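Local coordinates for protein DotI (Legionella pneumophila, PDB 3WZ4) that is part of an inner-membrane complex essential for type IVB secretion, this chain being its periplasmic domain, though its exact role is not established, at residues L79-L84 / Y88-Q93. Sequence-based numbering, arbitrary orientation. Where two conformers were deposited one is given.
Sequences LQKGVL and YSWRVQ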
loop_
_atom_site.group_PDB
_atom_site.type_symbol
_atom_site.label_atom_id
_atom_site.label_comp_id
_atom_site.label_asym_id
_atom_site.label_seq_id
_atom_site.Cartn_x
_atom_site.Cartn_y
_atom_site.Cartn_z
ATOM N N LEU A 79 -5.992 -14.076 2.942
ATOM C CA LEU A 79 -7.210 -14.631 2.366
ATOM C C LEU A 79 -6.896 -15.935 1.646
ATOM O O LEU A 79 -7.701 -16.868 1.635
ATOM C CB LEU A 79 -7.840 -13.643 1.381
ATOM C CG LEU A 79 -8.261 -12.270 1.914
ATOM C CD1 LEU A 79 -8.785 -11.409 0.780
ATOM C CD2 LEU A 79 -9.309 -12.405 3.016
ATOM N N GLN A 80 -5.713 -15.991 1.043
ATOM C CA GLN A 80 -5.313 -17.144 0.253
ATOM C C GLN A 80 -3.828 -17.056 -0.075
ATOM O O GLN A 80 -3.291 -15.966 -0.262
ATOM C CB GLN A 80 -6.134 -17.203 -1.037
ATOM C CG GLN A 80 -5.872 -18.428 -1.887
ATOM C CD GLN A 80 -6.885 -18.587 -3.006
ATOM O OE1 GLN A 80 -7.261 -17.616 -3.663
ATOM N NE2 GLN A 80 -7.339 -19.817 -3.221
ATOM N N LYS A 81 -3.167 -18.207 -0.131
ATOM C CA LYS A 81 -1.766 -18.261 -0.523
ATOM C C LYS A 81 -1.516 -19.447 -1.444
ATOM O O LYS A 81 -2.314 -20.383 -1.493
ATOM C CB LYS A 81 -0.851 -18.323 0.705
ATOM C CG LYS A 81 -1.110 -19.506 1.631
ATOM C CD LYS A 81 -0.195 -19.459 2.854
ATOM C CE LYS A 81 -0.418 -20.659 3.762
ATOM N NZ LYS A 81 0.559 -20.691 4.884
ATOM N N GLY A 82 -0.412 -19.394 -2.180
ATOM C CA GLY A 82 -0.066 -20.454 -3.107
ATOM C C GLY A 82 0.692 -19.956 -4.323
ATOM O O GLY A 82 1.016 -18.773 -4.432
ATOM N N VAL A 83 0.966 -20.869 -5.247
ATOM C CA VAL A 83 1.746 -20.543 -6.428
ATOM C C VAL A 83 0.895 -19.912 -7.524
ATOM O O VAL A 83 -0.127 -20.465 -7.932
ATOM C CB VAL A 83 2.457 -21.788 -6.998
ATOM C CG1 VAL A 83 3.186 -21.432 -8.286
ATOM C CG2 VAL A 83 3.418 -22.371 -5.971
ATOM N N LEU A 84 1.327 -18.744 -7.989
ATOM C CA LEU A 84 0.721 -18.105 -9.149
ATOM C C LEU A 84 1.799 -17.806 -10.182
ATOM O O LEU A 84 2.783 -17.124 -9.886
ATOM C CB LEU A 84 -0.003 -16.818 -8.750
ATOM C CG LEU A 84 -0.519 -15.951 -9.901
ATOM C CD1 LEU A 84 -1.510 -16.725 -10.752
ATOM C CD2 LEU A 84 -1.149 -14.673 -9.373
ATOM N N TYR A 88 5.405 -18.140 -5.621
ATOM C CA TYR A 88 4.576 -18.250 -4.430
ATOM C C TYR A 88 4.008 -16.884 -4.077
ATOM O O TYR A 88 4.716 -15.878 -4.133
ATOM C CB TYR A 88 5.367 -18.820 -3.250
ATOM C CG TYR A 88 4.484 -19.504 -2.228
ATOM C CD1 TYR A 88 3.890 -18.786 -1.197
ATOM C CD2 TYR A 88 4.225 -20.866 -2.311
ATOM C CE1 TYR A 88 3.076 -19.408 -0.270
ATOM C CE2 TYR A 88 3.411 -21.495 -1.388
ATOM C CZ TYR A 88 2.842 -20.763 -0.372
ATOM O OH TYR A 88 2.033 -21.386 0.544
ATOM N N SER A 89 2.729 -16.850 -3.717
ATOM C CA SER A 89 2.039 -15.585 -3.515
ATOM C C SER A 89 1.117 -15.585 -2.298
ATOM O O SER A 89 0.745 -16.637 -1.784
ATOM C CB SER A 89 1.245 -15.220 -4.769
ATOM O OG SER A 89 2.089 -15.169 -5.903
ATOM N N TRP A 90 0.753 -14.387 -1.855
ATOM C CA TRP A 90 -0.138 -14.201 -0.721
ATOM C C TRP A 90 -1.142 -13.110 -1.037
ATOM O O TRP A 90 -0.764 -12.017 -1.460
ATOM C CB TRP A 90 0.641 -13.747 0.517
ATOM C CG TRP A 90 1.625 -14.729 1.059
ATOM C CD1 TRP A 90 1.426 -15.610 2.086
ATOM C CD2 TRP A 90 2.977 -14.912 0.630
ATOM N NE1 TRP A 90 2.569 -16.336 2.313
ATOM C CE2 TRP A 90 3.536 -15.928 1.432
ATOM C CE3 TRP A 90 3.769 -14.319 -0.357
ATOM C CZ2 TRP A 90 4.848 -16.365 1.274
ATOM C CZ3 TRP A 90 5.072 -14.755 -0.513
ATOM C CH2 TRP A 90 5.598 -15.769 0.298
ATOM N N ARG A 91 -2.422 -13.393 -0.832
ATOM C CA ARG A 91 -3.434 -12.350 -0.932
ATOM C C ARG A 91 -3.755 -11.853 0.473
ATOM O O ARG A 91 -4.363 -12.565 1.273
ATOM C CB ARG A 91 -4.687 -12.860 -1.647
ATOM C CG ARG A 91 -5.421 -11.774 -2.422
ATOM C CD ARG A 91 -6.554 -12.336 -3.272
ATOM N NE ARG A 91 -6.078 -13.227 -4.330
ATOM C CZ ARG A 91 -5.699 -12.822 -5.539
ATOM N NH1 ARG A 91 -5.729 -11.535 -5.851
ATOM N NH2 ARG A 91 -5.287 -13.707 -6.435
ATOM N N VAL A 92 -3.322 -10.631 0.769
ATOM C CA VAL A 92 -3.447 -10.064 2.108
ATOM C C VAL A 92 -4.435 -8.903 2.181
ATOM O O VAL A 92 -4.425 -8.012 1.334
ATOM C CB VAL A 92 -2.082 -9.577 2.629
ATOM C CG1 VAL A 92 -2.250 -8.785 3.915
ATOM C CG2 VAL A 92 -1.139 -10.759 2.830
ATOM N N GLN A 93 -5.273 -8.913 3.211
ATOM C CA GLN A 93 -6.290 -7.889 3.381
ATOM C C GLN A 93 -6.203 -7.251 4.763
ATOM O O GLN A 93 -5.982 -7.938 5.761
ATOM C CB GLN A 93 -7.677 -8.488 3.167
ATOM C CG GLN A 93 -8.800 -7.472 3.206
ATOM C CD GLN A 93 -10.132 -8.068 2.805
ATOM O OE1 GLN A 93 -10.444 -8.172 1.619
ATOM N NE2 GLN A 93 -10.920 -8.477 3.794
HETATM O O HOH W 1 3.128 -21.032 2.939
HETATM O O HOH W 2 2.826 -14.564 -9.224
#
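Gly-82 and Ser-89 form an antiparallel hydrogen-bonded pair, N to O both ways, at the centre of the pairing between strands 80-84 and 88-93, whose axes run at 146° to each other. The bond from Gly-82 N to Ser-89 O measures 3.0 Å, whereas the reverse one, from Ser-89 N to Gly-82 O, is shorter at 2.7 Å but more bent. Farther along, Arg-91 N reaches Gln-80 O at 2.8 Å almost in a straight line, and Leu-79 N, at the corner of its strand, gives its hydrogen to Arg-91 O. How a ring can rest on a bare stretch of backbone is well illustrated here: with CG anti to the backbone N (chi1 -155°), the Tyr-88 side chain leans across the partner strand, and Gly-82 CA lies over one ring face, 4.2 Å from the centroid, in a CH-pi contact. Val-83 meets the same ring obliquely, its CG2 lying 4.0 Å from Tyr-88 CD2. Nearer the hydroxyl, Lys-81 crosses the phenol obliquely, CD 3.7 Å from Tyr-88 OH, and its extended chain carries NZ to a water that the hydroxyl also binds. The ammonium is further held by a salt bridge to Asp-7 of helix 7-21, whose carboxylate also accepts a hydrogen bond from Trp-90 NE1; one acid thus ties Lys-81 and Trp-90, a non-hydrogen-bonded pair of the two strands, to the helix. At the far end, Leu-79 CD1 packs against Gln-93, 3.9 Å from its CB. Together these contacts make up the end of a beta hairpin, two neighbouring strands of the curved antiparallel sheet packed against helices, consistent with the NTF2-like fold of this family.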